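Local coordinates for protein glycosyl hydrolase (Rhizobium leguminosarum bv. trifolii, PDB 5NDX) that probably hydrolyses O-glycosidic bonds as a family 39 glycoside hydrolase, being a bacterial orthologue of human alpha-L-iduronidase, at residues I409-S414 with L512-P517; L443-E448 with P517-V522; E447-P452 with A493-I498; M453-A458 with A484-A489; A489-L494 with A584-T589. The protein carries 2 engineered substitutions. One frame throughout, in Å; residues are numbered along the deposited sequence.

Interaction 1 of 5, residues I409-S414 with L512-P517; sequences ISLIHS and LDVPLP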
# COMPACT_ATOMS: atom_id res chain seq x y z
N ILE A 409 10.06 4.94 -14.63
CA ILE A 409 8.86 5.34 -15.37
C ILE A 409 7.76 4.30 -15.20
O ILE A 409 7.99 3.11 -15.49
CB ILE A 409 9.18 5.46 -16.84
CG1 ILE A 409 10.21 6.57 -17.09
CG2 ILE A 409 7.90 5.75 -17.67
CD1 ILE A 409 10.94 6.38 -18.38
N SER A 410 6.59 4.72 -14.73
CA SER A 410 5.41 3.88 -14.73
C SER A 410 4.65 4.16 -16.03
O SER A 410 4.27 5.31 -16.30
CB SER A 410 4.52 4.15 -13.54
OG SER A 410 5.16 3.79 -12.33
N LEU A 411 4.44 3.14 -16.85
CA LEU A 411 3.59 3.26 -18.05
C LEU A 411 2.28 2.48 -17.76
O LEU A 411 2.29 1.25 -17.55
CB LEU A 411 4.31 2.71 -19.24
CG LEU A 411 3.62 2.95 -20.57
CD1 LEU A 411 3.55 4.45 -20.90
CD2 LEU A 411 4.37 2.20 -21.66
N ILE A 412 1.16 3.20 -17.76
CA ILE A 412 -0.12 2.73 -17.27
C ILE A 412 -1.08 2.60 -18.47
O ILE A 412 -1.23 3.58 -19.21
CB ILE A 412 -0.67 3.76 -16.30
CG1 ILE A 412 0.29 4.02 -15.14
CG2 ILE A 412 -2.05 3.36 -15.78
CD1 ILE A 412 0.06 5.35 -14.47
N HIS A 413 -1.67 1.43 -18.72
CA HIS A 413 -2.69 1.32 -19.79
C HIS A 413 -3.92 0.78 -19.10
O HIS A 413 -3.97 -0.39 -18.72
CB HIS A 413 -2.15 0.44 -20.88
CG HIS A 413 -2.88 0.51 -22.18
ND1 HIS A 413 -3.79 1.50 -22.53
CD2 HIS A 413 -2.80 -0.30 -23.26
CE1 HIS A 413 -4.23 1.29 -23.76
NE2 HIS A 413 -3.63 0.22 -24.23
N SER A 414 -4.84 1.69 -18.81
CA SER A 414 -5.96 1.39 -17.96
C SER A 414 -7.12 2.31 -18.34
O SER A 414 -6.94 3.54 -18.49
CB SER A 414 -5.59 1.60 -16.49
OG SER A 414 -6.70 1.56 -15.60
N LEU A 512 7.83 -1.42 -26.65
CA LEU A 512 6.98 -2.10 -25.71
C LEU A 512 5.66 -2.41 -26.38
O LEU A 512 5.06 -1.57 -27.03
CB LEU A 512 6.75 -1.22 -24.51
CG LEU A 512 7.95 -0.80 -23.67
CD1 LEU A 512 7.56 0.34 -22.75
CD2 LEU A 512 8.40 -2.00 -22.86
N ASP A 513 5.20 -3.62 -26.17
CA ASP A 513 3.84 -4.04 -26.46
C ASP A 513 3.07 -3.83 -25.17
O ASP A 513 3.45 -4.36 -24.12
CB ASP A 513 3.85 -5.51 -26.87
CG ASP A 513 2.45 -6.10 -26.86
OD1 ASP A 513 1.66 -5.72 -27.77
OD2 ASP A 513 2.16 -6.88 -25.87
N VAL A 514 2.00 -3.04 -25.23
CA VAL A 514 1.37 -2.52 -24.03
C VAL A 514 -0.11 -2.98 -23.99
O VAL A 514 -0.95 -2.32 -24.52
CB VAL A 514 1.47 -1.00 -23.98
CG1 VAL A 514 0.83 -0.45 -22.75
CG2 VAL A 514 2.93 -0.57 -24.02
N PRO A 515 -0.40 -4.11 -23.33
CA PRO A 515 -1.80 -4.54 -23.24
C PRO A 515 -2.67 -3.63 -22.40
O PRO A 515 -2.17 -2.93 -21.54
CB PRO A 515 -1.72 -5.92 -22.56
CG PRO A 515 -0.28 -6.34 -22.68
CD PRO A 515 0.53 -5.07 -22.72
N LEU A 516 -3.95 -3.64 -22.72
CA LEU A 516 -4.99 -3.04 -21.92
C LEU A 516 -5.72 -4.19 -21.20
O LEU A 516 -6.31 -5.04 -21.86
CB LEU A 516 -5.97 -2.26 -22.79
CG LEU A 516 -7.20 -1.69 -22.09
CD1 LEU A 516 -6.74 -0.62 -21.15
CD2 LEU A 516 -8.18 -1.12 -23.13
N PRO A 517 -5.72 -4.23 -19.86
CA PRO A 517 -4.94 -3.39 -18.96
C PRO A 517 -3.53 -3.91 -18.68
O PRO A 517 -3.26 -5.10 -18.80
CB PRO A 517 -5.73 -3.46 -17.66
CG PRO A 517 -6.41 -4.78 -17.67
CD PRO A 517 -6.57 -5.20 -19.12
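His413 fills the tight end of this contact, where strands 409-413 and 512-516 pass 7.3 Å apart at 44° without direct hydrogen bonds between the segments. With CG anti to the backbone N (chi1 -164°), its ring reaches across to the backbone of 514-516 and meets main chain more than side chain. CD2 points edge-on at Val514 O, which lies in the ring plane only 3.0 Å away, and the same carbon is 3.2 Å from Pro515 O. Over one face sits Leu516 CB, 3.9 Å from the centroid of the His413 ring, in a CH-pi contact displaced toward the rim. His413 CB touches Val514 CG1 at 3.6 Å. An alanine in place of His413 would remove the imidazole and would probably leave Leu516 CB and the two carbonyls less well packed. Beyond the ring, Pro517 CA, just after a cis peptide bond, lies 3.2 Å from His413 O in a CA-H...O contact. Toward Leu512 the fit is looser: Leu411 CD2 alone reaches across, tip to tip with Leu512 CD1 at 3.9 Å and crosswise to Val514 CG2. Pro515, Leu516 and Pro517 are partly exposed, and Asp513 turns outward to a salt bridge with Arg423. Strand 407-413 pairs with strands 395-401 and 518-526, strand 422-431 lines His413 and Val514, and helix 282-300 covers Ile412, Ser414 and Pro517.

Interaction 2 of 5, residues L443-E448 with P517-V522; sequences LRIDEE and PSLTQV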
# COMPACT_ATOMS: atom_id res chain seq x y z
N LEU A 443 9.60 -4.25 -15.83
CA LEU A 443 8.69 -5.05 -15.02
C LEU A 443 7.25 -4.87 -15.55
O LEU A 443 6.87 -3.76 -15.94
CB LEU A 443 8.75 -4.57 -13.59
CG LEU A 443 10.10 -4.66 -12.91
CD1 LEU A 443 10.13 -3.78 -11.69
CD2 LEU A 443 10.30 -6.11 -12.50
N ARG A 444 6.46 -5.95 -15.52
CA ARG A 444 5.13 -5.97 -16.11
C ARG A 444 4.16 -6.74 -15.27
O ARG A 444 4.45 -7.87 -14.80
CB ARG A 444 5.21 -6.62 -17.50
CG ARG A 444 3.90 -6.89 -18.26
CD ARG A 444 3.10 -5.65 -18.53
NE ARG A 444 3.74 -4.73 -19.44
CZ ARG A 444 3.87 -4.93 -20.77
NH1 ARG A 444 3.46 -6.02 -21.37
NH2 ARG A 444 4.45 -3.99 -21.50
N ILE A 445 3.01 -6.12 -15.09
CA ILE A 445 1.82 -6.76 -14.59
C ILE A 445 0.76 -6.73 -15.72
O ILE A 445 0.29 -5.67 -16.09
CB ILE A 445 1.22 -6.06 -13.34
CG1 ILE A 445 2.29 -5.93 -12.26
CG2 ILE A 445 0.04 -6.89 -12.81
CD1 ILE A 445 1.90 -5.01 -11.13
N ASP A 446 0.42 -7.90 -16.22
CA ASP A 446 -0.62 -8.03 -17.23
C ASP A 446 -1.07 -9.48 -17.16
O ASP A 446 -0.68 -10.24 -16.26
CB ASP A 446 -0.19 -7.55 -18.63
CG ASP A 446 0.92 -8.41 -19.26
OD1 ASP A 446 1.13 -9.56 -18.79
OD2 ASP A 446 1.58 -7.95 -20.28
N GLU A 447 -1.84 -9.87 -18.13
CA GLU A 447 -2.38 -11.21 -18.21
C GLU A 447 -1.34 -12.33 -18.35
O GLU A 447 -1.61 -13.47 -17.95
CB GLU A 447 -3.39 -11.13 -19.38
CG GLU A 447 -3.84 -12.34 -20.05
CD GLU A 447 -4.82 -11.98 -21.19
OE1 GLU A 447 -4.40 -11.37 -22.20
OE2 GLU A 447 -6.01 -12.31 -21.04
N GLU A 448 -0.17 -12.02 -18.90
CA GLU A 448 0.92 -13.01 -19.03
C GLU A 448 2.02 -12.88 -17.94
O GLU A 448 2.86 -13.74 -17.82
CB GLU A 448 1.63 -12.88 -20.39
CG GLU A 448 0.72 -12.91 -21.62
CD GLU A 448 1.51 -12.80 -22.97
OE1 GLU A 448 2.56 -12.09 -23.11
OE2 GLU A 448 1.05 -13.43 -23.94
N PRO A 517 -5.72 -4.23 -19.86
CA PRO A 517 -4.94 -3.39 -18.96
C PRO A 517 -3.53 -3.91 -18.68
O PRO A 517 -3.26 -5.10 -18.80
CB PRO A 517 -5.73 -3.46 -17.66
CG PRO A 517 -6.41 -4.78 -17.67
CD PRO A 517 -6.57 -5.20 -19.12
N SER A 518 -2.64 -2.99 -18.29
CA SER A 518 -1.31 -3.36 -17.85
C SER A 518 -0.64 -2.23 -17.14
O SER A 518 -1.03 -1.06 -17.27
CB SER A 518 -0.44 -3.84 -19.04
OG SER A 518 -0.09 -2.73 -19.89
N LEU A 519 0.34 -2.61 -16.32
CA LEU A 519 1.24 -1.66 -15.69
C LEU A 519 2.64 -2.12 -16.01
O LEU A 519 2.98 -3.27 -15.77
CB LEU A 519 1.05 -1.66 -14.16
CG LEU A 519 1.92 -0.66 -13.39
CD1 LEU A 519 1.66 0.79 -13.83
CD2 LEU A 519 1.65 -0.79 -11.86
N THR A 520 3.45 -1.22 -16.53
CA THR A 520 4.83 -1.50 -16.85
C THR A 520 5.72 -0.53 -16.04
O THR A 520 5.45 0.67 -16.01
CB THR A 520 5.13 -1.25 -18.33
OG1 THR A 520 4.22 -1.98 -19.14
CG2 THR A 520 6.53 -1.68 -18.73
N GLN A 521 6.79 -1.03 -15.44
CA GLN A 521 7.78 -0.14 -14.79
C GLN A 521 9.09 -0.26 -15.56
O GLN A 521 9.58 -1.37 -15.78
CB GLN A 521 7.95 -0.51 -13.32
CG GLN A 521 8.54 0.58 -12.47
CD GLN A 521 7.58 1.71 -12.25
OE1 GLN A 521 6.35 1.54 -12.32
NE2 GLN A 521 8.13 2.89 -11.97
N VAL A 522 9.60 0.87 -16.05
CA VAL A 522 10.86 0.91 -16.77
C VAL A 522 11.89 1.60 -15.83
O VAL A 522 11.70 2.76 -15.44
CB VAL A 522 10.71 1.73 -18.04
CG1 VAL A 522 12.03 1.73 -18.82
CG2 VAL A 522 9.51 1.19 -18.89
O HOH W 1 -3.69 -7.55 -19.29
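The Arg444 guanidinium is met round its edge, where Thr520 OG1, Leu519 O and Asp446 OD2 lie near its plane, while Ser518 CB approaches obliquely. Bends at chi2 and chi3 fold the side chain back over strand 518-522, so that Arg444 NE gives Thr520 OG1 a bond of 2.8 Å. NH2 adds a weak one and bonds also to Asp513 O. Arg444 NH1 makes a salt bridge of 2.9 Å to Asp446 OD2, met from above the carboxylate plane. Asp446 OD1 accepts from Glu448 N, closing an Asx turn. A leucine in place of Arg444 would remove the bonds to Thr520 and Asp446 and would probably loosen the turn after the strand. The backbones pair antiparallel at 170°. Leu443-Gln521 and Ile445-Leu519 are hydrogen-bonded pairs, the straightest bond running from Ile445 N to Leu519 O (177°); Arg444-Thr520, between them, is non-hydrogen-bonded. A water links Glu447 N to Pro517 O. Strands 407-413 and 493-503 flank the pair; helices 364-372 and 282-300 pack on Ile445 and Leu519.

Interaction 3 of 5, residues E447-P452 with A493-I498; sequences EEFTNP and ALLHPI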
# COMPACT_ATOMS: atom_id res chain seq x y z
N GLU A 447 -1.84 -9.87 -18.13
CA GLU A 447 -2.38 -11.21 -18.21
C GLU A 447 -1.34 -12.33 -18.35
O GLU A 447 -1.61 -13.47 -17.95
CB GLU A 447 -3.39 -11.13 -19.38
CG GLU A 447 -3.84 -12.34 -20.05
CD GLU A 447 -4.82 -11.98 -21.19
OE1 GLU A 447 -4.40 -11.37 -22.20
OE2 GLU A 447 -6.01 -12.31 -21.04
N GLU A 448 -0.17 -12.02 -18.90
CA GLU A 448 0.92 -13.01 -19.03
C GLU A 448 2.02 -12.88 -17.94
O GLU A 448 2.86 -13.74 -17.82
CB GLU A 448 1.63 -12.88 -20.39
CG GLU A 448 0.72 -12.91 -21.62
CD GLU A 448 1.51 -12.80 -22.97
OE1 GLU A 448 2.56 -12.09 -23.11
OE2 GLU A 448 1.05 -13.43 -23.94
N PHE A 449 2.06 -11.78 -17.19
CA PHE A 449 3.15 -11.52 -16.27
C PHE A 449 2.62 -11.06 -14.93
O PHE A 449 1.79 -10.13 -14.86
CB PHE A 449 4.09 -10.44 -16.90
CG PHE A 449 4.86 -10.92 -18.12
CD1 PHE A 449 6.08 -11.54 -17.99
CD2 PHE A 449 4.35 -10.75 -19.39
CE1 PHE A 449 6.76 -12.04 -19.10
CE2 PHE A 449 5.03 -11.20 -20.53
CZ PHE A 449 6.24 -11.87 -20.37
N THR A 450 3.18 -11.62 -13.85
CA THR A 450 2.77 -11.27 -12.49
C THR A 450 1.26 -11.55 -12.34
O THR A 450 0.48 -10.69 -11.88
CB THR A 450 3.11 -9.81 -12.10
OG1 THR A 450 4.35 -9.41 -12.67
CG2 THR A 450 3.13 -9.66 -10.59
N ASN A 451 0.89 -12.76 -12.72
CA ASN A 451 -0.48 -13.16 -13.05
C ASN A 451 -0.88 -14.46 -12.33
O ASN A 451 -1.34 -15.43 -12.97
CB ASN A 451 -0.54 -13.37 -14.60
CG ASN A 451 0.37 -14.50 -15.08
OD1 ASN A 451 1.32 -14.90 -14.41
ND2 ASN A 451 0.03 -15.07 -16.21
N PRO A 452 -0.76 -14.49 -10.99
CA PRO A 452 -1.01 -15.74 -10.28
C PRO A 452 -2.45 -16.24 -10.35
O PRO A 452 -2.68 -17.47 -10.30
CB PRO A 452 -0.59 -15.42 -8.84
CG PRO A 452 -0.81 -13.98 -8.70
CD PRO A 452 -0.42 -13.41 -10.04
N ALA A 493 7.29 -9.36 -12.29
CA ALA A 493 8.01 -10.12 -13.28
C ALA A 493 8.74 -9.24 -14.29
O ALA A 493 8.20 -8.25 -14.80
CB ALA A 493 6.99 -10.99 -14.05
N LEU A 494 9.95 -9.67 -14.63
CA LEU A 494 10.66 -9.09 -15.77
C LEU A 494 10.01 -9.48 -17.11
O LEU A 494 9.86 -10.65 -17.45
CB LEU A 494 12.13 -9.57 -15.75
CG LEU A 494 12.94 -8.95 -14.58
CD1 LEU A 494 14.28 -9.63 -14.36
CD2 LEU A 494 13.16 -7.47 -14.78
N LEU A 495 9.68 -8.46 -17.88
CA LEU A 495 9.07 -8.61 -19.17
C LEU A 495 10.08 -9.22 -20.15
O LEU A 495 9.72 -10.05 -20.99
CB LEU A 495 8.57 -7.24 -19.68
CG LEU A 495 7.89 -7.24 -21.05
CD1 LEU A 495 6.55 -7.99 -21.04
CD2 LEU A 495 7.68 -5.80 -21.51
N HIS A 496 11.32 -8.77 -20.04
CA HIS A 496 12.46 -9.36 -20.76
C HIS A 496 13.66 -9.35 -19.81
O HIS A 496 13.66 -8.62 -18.79
CB HIS A 496 12.86 -8.51 -21.96
CG HIS A 496 11.77 -8.34 -22.95
ND1 HIS A 496 11.32 -9.38 -23.72
CD2 HIS A 496 10.99 -7.27 -23.24
CE1 HIS A 496 10.30 -8.96 -24.45
NE2 HIS A 496 10.09 -7.69 -24.19
N PRO A 497 14.69 -10.13 -20.15
CA PRO A 497 15.91 -10.08 -19.36
C PRO A 497 16.51 -8.69 -19.37
O PRO A 497 16.35 -7.94 -20.32
CB PRO A 497 16.83 -11.09 -20.06
CG PRO A 497 15.88 -12.11 -20.60
CD PRO A 497 14.69 -11.29 -21.09
N ILE A 498 17.07 -8.31 -18.24
CA ILE A 498 17.65 -6.98 -18.10
C ILE A 498 18.69 -6.80 -19.23
O ILE A 498 19.47 -7.70 -19.51
CB ILE A 498 18.31 -6.83 -16.70
CG1 ILE A 498 17.22 -6.81 -15.60
CG2 ILE A 498 19.20 -5.58 -16.61
CD1 ILE A 498 17.78 -6.97 -14.20
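One hydrogen bond and a small apolar cluster hold the loop 447-452 to the start of strand 493-503. The polar part is Thr450 OG1, placed anti to its own carbonyl carbon. It accepts from Ala493 N at 3.0 Å and 143°, and it is also hydrogen-bonded to Arg444 O, so one hydroxyl joins two strands. The positive phi of Thr450 (58°) turns the chain sharply at this point. Within the loop, Asn451 ND2 bonds back to Glu447 O at 2.9 Å, the donor standing above the carbonyl plane. The apolar part belongs to Phe449. Leu495 CD1 sits over one face of the ring, 4.0 Å from the centroid of Phe449 and offset toward the rim, a CH-pi contact in which the two side chains cross at about a right angle. Ala493 CB meets the ring edge, 4.1 Å from Phe449 CD1. In the fold, the loop that leaves strand 436-445 packs here against the start of the neighbouring strand 493-503, an outermost strand of the large mixed sheet.

Interaction 4 of 5, residues M453-A458 with A484-A489; sequences MEVWEA and AELRRA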
# COMPACT_ATOMS: atom_id res chain seq x y z
N MET A 453 -3.41 -15.35 -10.51
CA MET A 453 -4.77 -15.82 -10.64
C MET A 453 -5.00 -16.58 -11.95
O MET A 453 -5.70 -17.59 -11.92
CB MET A 453 -5.79 -14.66 -10.52
CG MET A 453 -7.23 -15.15 -10.28
SD MET A 453 -8.39 -13.81 -9.96
CE MET A 453 -9.93 -14.75 -9.80
N GLU A 454 -4.44 -16.09 -13.08
CA GLU A 454 -4.53 -16.79 -14.35
C GLU A 454 -3.84 -18.15 -14.23
O GLU A 454 -4.34 -19.18 -14.73
CB GLU A 454 -3.92 -16.02 -15.54
CG GLU A 454 -4.75 -14.82 -16.03
CD GLU A 454 -4.60 -13.54 -15.15
OE1 GLU A 454 -3.93 -13.55 -14.08
OE2 GLU A 454 -5.23 -12.52 -15.51
N VAL A 455 -2.71 -18.17 -13.55
CA VAL A 455 -1.97 -19.40 -13.40
C VAL A 455 -2.82 -20.41 -12.61
O VAL A 455 -2.90 -21.57 -12.97
CB VAL A 455 -0.61 -19.14 -12.74
CG1 VAL A 455 0.05 -20.45 -12.39
CG2 VAL A 455 0.28 -18.35 -13.68
N TRP A 456 -3.38 -19.96 -11.49
CA TRP A 456 -4.23 -20.78 -10.66
C TRP A 456 -5.46 -21.32 -11.40
O TRP A 456 -5.79 -22.51 -11.25
CB TRP A 456 -4.71 -19.93 -9.48
CG TRP A 456 -5.68 -20.61 -8.54
CD1 TRP A 456 -5.44 -21.71 -7.74
CD2 TRP A 456 -7.02 -20.21 -8.26
NE1 TRP A 456 -6.54 -21.98 -6.98
CE2 TRP A 456 -7.52 -21.07 -7.28
CE3 TRP A 456 -7.85 -19.19 -8.76
CZ2 TRP A 456 -8.84 -20.97 -6.78
CZ3 TRP A 456 -9.15 -19.07 -8.26
CH2 TRP A 456 -9.63 -19.95 -7.26
N GLU A 457 -6.12 -20.47 -12.20
CA GLU A 457 -7.29 -20.91 -12.94
C GLU A 457 -6.92 -22.01 -13.93
O GLU A 457 -7.72 -22.85 -14.22
CB GLU A 457 -7.96 -19.75 -13.71
CG GLU A 457 -8.73 -18.81 -12.81
CD GLU A 457 -9.43 -17.66 -13.55
OE1 GLU A 457 -9.86 -17.80 -14.73
OE2 GLU A 457 -9.55 -16.61 -12.91
N ALA A 458 -5.70 -21.98 -14.45
CA ALA A 458 -5.25 -23.01 -15.41
C ALA A 458 -4.69 -24.25 -14.69
O ALA A 458 -4.38 -25.22 -15.35
CB ALA A 458 -4.22 -22.46 -16.41
N ALA A 484 4.11 -23.62 -5.48
CA ALA A 484 5.43 -23.16 -5.92
C ALA A 484 5.25 -22.45 -7.28
O ALA A 484 5.87 -21.43 -7.53
CB ALA A 484 6.46 -24.32 -6.04
N GLU A 485 4.38 -22.97 -8.12
CA GLU A 485 4.06 -22.33 -9.39
C GLU A 485 3.38 -20.96 -9.17
O GLU A 485 3.73 -20.00 -9.82
CB GLU A 485 3.25 -23.30 -10.27
CG GLU A 485 2.83 -22.80 -11.63
CD GLU A 485 1.83 -23.76 -12.38
OE1 GLU A 485 1.39 -24.85 -11.86
OE2 GLU A 485 1.48 -23.41 -13.53
N LEU A 486 2.46 -20.86 -8.21
CA LEU A 486 1.81 -19.59 -7.91
C LEU A 486 2.76 -18.58 -7.33
O LEU A 486 2.70 -17.39 -7.69
CB LEU A 486 0.61 -19.76 -6.96
CG LEU A 486 -0.57 -20.61 -7.46
CD1 LEU A 486 -1.67 -20.58 -6.43
CD2 LEU A 486 -1.16 -20.20 -8.80
N ARG A 487 3.63 -19.02 -6.44
CA ARG A 487 4.60 -18.12 -5.84
C ARG A 487 5.69 -17.62 -6.83
O ARG A 487 6.29 -16.55 -6.61
CB ARG A 487 5.25 -18.75 -4.58
CG ARG A 487 4.25 -18.94 -3.46
CD ARG A 487 4.90 -19.15 -2.12
NE ARG A 487 3.98 -18.85 -1.03
CZ ARG A 487 3.26 -19.76 -0.41
NH1 ARG A 487 3.39 -21.05 -0.71
NH2 ARG A 487 2.41 -19.38 0.53
N ARG A 488 5.98 -18.39 -7.88
CA ARG A 488 6.83 -17.86 -8.98
C ARG A 488 6.08 -16.75 -9.73
O ARG A 488 6.63 -15.67 -9.99
CB ARG A 488 7.25 -18.97 -9.94
CG ARG A 488 8.13 -18.59 -11.16
CD ARG A 488 8.44 -19.80 -12.11
NE ARG A 488 8.36 -21.14 -11.42
CZ ARG A 488 7.45 -22.15 -11.63
NH1 ARG A 488 6.47 -22.09 -12.56
NH2 ARG A 488 7.53 -23.28 -10.88
N ALA A 489 4.81 -17.01 -10.03
CA ALA A 489 3.98 -16.09 -10.77
C ALA A 489 3.61 -14.85 -9.99
O ALA A 489 3.33 -13.82 -10.62
CB ALA A 489 2.70 -16.77 -11.29
O HOH W 2 -1.13 -23.05 -14.47
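Val455 carries most of this helix pair, in which 453-457 and 484-489 run antiparallel at 157° with axes 9.3 Å apart. Its CB lies 4.1 Å from Leu486 CD2, and from there the two methyls divide the opposing helix between them. CG1, anti to the backbone N, meets Leu486 CD2 at 3.8 Å and lies along the Glu485 side chain, 3.7 Å from CG and 3.5 Å from OE2. CG2, anti to the carbonyl carbon, takes the other direction and touches the Ala489 methyl at 3.8 Å between CG2 and CB. Leu486 answers from across, pushing CD2 against the backbone of the first helix, 3.5 Å from Trp456 N and 3.6 Å from Trp456 CB. The indole itself leads elsewhere: it stacks on Trp320, meets Phe329 edge-to-face and bonds to Pro475 O through NE1. At the side of the contact near Glu485 a water gives hydrogen bonds to Val455 O and Glu485 OE2, while OE1 of that glutamate is held by Gln459. The helices are thus joined directly by apolar packing, mostly of methyl groups, with no direct hydrogen bond between the segments; the association depends on fit, with polar linkage left to the water.

Interaction 5 of 5, residues A489-L494 with A584-T589; sequences AQEPAL and APLIST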
# COMPACT_ATOMS: atom_id res chain seq x y z
N ALA A 489 4.81 -17.01 -10.03
CA ALA A 489 3.98 -16.09 -10.77
C ALA A 489 3.61 -14.85 -9.99
O ALA A 489 3.33 -13.82 -10.62
CB ALA A 489 2.70 -16.77 -11.29
N GLN A 490 3.65 -14.89 -8.65
CA GLN A 490 3.14 -13.79 -7.86
C GLN A 490 4.09 -12.61 -7.79
O GLN A 490 3.66 -11.52 -7.42
CB GLN A 490 2.83 -14.19 -6.42
CG GLN A 490 4.05 -14.26 -5.47
CD GLN A 490 3.74 -14.75 -4.07
OE1 GLN A 490 4.65 -14.79 -3.18
NE2 GLN A 490 2.53 -15.11 -3.82
N GLU A 491 5.36 -12.84 -8.13
CA GLU A 491 6.39 -11.81 -7.99
C GLU A 491 6.43 -10.88 -9.20
O GLU A 491 6.34 -11.35 -10.34
CB GLU A 491 7.79 -12.43 -7.80
CG GLU A 491 7.96 -13.36 -6.59
CD GLU A 491 7.54 -12.76 -5.25
OE1 GLU A 491 7.51 -11.50 -5.10
OE2 GLU A 491 7.28 -13.58 -4.30
N PRO A 492 6.60 -9.57 -8.96
CA PRO A 492 6.72 -8.61 -10.10
C PRO A 492 7.75 -9.15 -11.09
O PRO A 492 8.90 -9.42 -10.73
CB PRO A 492 7.21 -7.35 -9.43
CG PRO A 492 6.58 -7.40 -8.08
CD PRO A 492 6.59 -8.87 -7.68
N ALA A 493 7.29 -9.36 -12.29
CA ALA A 493 8.01 -10.12 -13.28
C ALA A 493 8.74 -9.24 -14.29
O ALA A 493 8.20 -8.25 -14.80
CB ALA A 493 6.99 -10.99 -14.05
N LEU A 494 9.95 -9.67 -14.63
CA LEU A 494 10.66 -9.09 -15.77
C LEU A 494 10.01 -9.48 -17.11
O LEU A 494 9.86 -10.65 -17.45
CB LEU A 494 12.13 -9.57 -15.75
CG LEU A 494 12.94 -8.95 -14.58
CD1 LEU A 494 14.28 -9.63 -14.36
CD2 LEU A 494 13.16 -7.47 -14.78
N ALA A 584 11.65 -16.44 -8.82
CA ALA A 584 11.79 -15.15 -9.49
C ALA A 584 12.65 -14.22 -8.63
O ALA A 584 12.61 -14.32 -7.42
CB ALA A 584 10.41 -14.54 -9.67
N PRO A 585 13.44 -13.33 -9.25
CA PRO A 585 14.11 -12.23 -8.56
C PRO A 585 13.14 -11.35 -7.78
O PRO A 585 12.07 -10.98 -8.30
CB PRO A 585 14.71 -11.41 -9.71
CG PRO A 585 14.88 -12.40 -10.81
CD PRO A 585 13.68 -13.28 -10.70
N LEU A 586 13.47 -11.05 -6.54
CA LEU A 586 12.53 -10.42 -5.65
C LEU A 586 12.86 -8.97 -5.61
O LEU A 586 14.00 -8.61 -5.27
CB LEU A 586 12.65 -10.99 -4.26
CG LEU A 586 12.31 -12.48 -4.14
CD1 LEU A 586 12.90 -13.04 -2.85
CD2 LEU A 586 10.77 -12.66 -4.23
N ILE A 587 11.90 -8.10 -5.85
CA ILE A 587 12.17 -6.68 -5.56
C ILE A 587 11.80 -6.23 -4.12
O ILE A 587 12.25 -5.16 -3.70
CB ILE A 587 11.56 -5.70 -6.56
CG1 ILE A 587 10.06 -5.81 -6.57
CG2 ILE A 587 12.13 -5.94 -7.95
CD1 ILE A 587 9.45 -4.80 -7.52
N SER A 588 10.99 -7.01 -3.42
CA SER A 588 10.63 -6.73 -2.04
C SER A 588 11.45 -7.63 -1.13
O SER A 588 11.87 -8.70 -1.52
CB SER A 588 9.09 -6.96 -1.80
OG SER A 588 8.34 -5.84 -2.34
N THR A 589 11.62 -7.20 0.11
CA THR A 589 12.49 -7.86 1.06
C THR A 589 11.73 -8.82 1.93
O THR A 589 11.76 -8.71 3.14
CB THR A 589 13.20 -6.81 1.91
OG1 THR A 589 12.22 -6.10 2.68
CG2 THR A 589 13.96 -5.86 1.02
O HOH W 3 9.02 -8.97 -4.69
O HOH W 4 10.05 -9.37 -8.03
O HOH W 5 11.28 -10.63 -10.98
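Glu491 OE1 is held twice, by a salt bridge from Lys362 and by a water that donates to it at 3.0 Å. That water in turn accepts from Ser588 N, so the carboxylate reaches the loop 584-589 through one solvent molecule. The lysine would probably keep this largely buried acid ionised. The side chain is bent to get there: CG is anti to the carbonyl carbon and chi2 is -53°, which folds the carboxylate back under Leu586. Leu586 CD2 presses on it obliquely, 3.4 Å from Glu491 CD and about equally far from both oxygens, a methyl packed against a carboxylate whose OE1 is bonded to Lys362 and a water. Nearer the backbone, Glu491 CB touches Ala584 CB at 3.8 Å. Pro492 supplies the other apolar patch, its CB 3.9 Å from Ile587 CD1, with CG just as close. Ile587 gets there with CG1 in the crowded position between backbone N and carbonyl carbon (chi1 62°). Two waters lie between Pro492 O and Pro585 O, and one of them accepts from Ile587 N at 3.1 Å. Direct packing with bridging water is what this junction consists of: the lead-in to edge strand 493-503 of the large sheet meets the loop that follows strand 579-580, in what is probably the C-terminal fibronectin-like domain, as in human iduronidase.

In the fold
Interactions 1, 2 and 5 are buried, whereas 3 and 4 lie at the surface. Interactions 1 and 2 share Pro517 and join through Leu411 N and Thr520 O: the first is face packing across the large sheet, the second regular strand pairing within it. Strand 493-503 extends that pairing outward, Arg444 N bonding to Ala493 O, and interaction 3 packs the following loop on it. Interaction 4 belongs to the helical excursion between strands 436-445 and 493-503 and shares Ala489 with interaction 5. Chemistry follows place: backbone bonds and a buried arginine inside the sheet, a phenylalanine ring contact and a threonine bond at interaction 3, methyl packing between the helices, and several bridging waters at interaction 5.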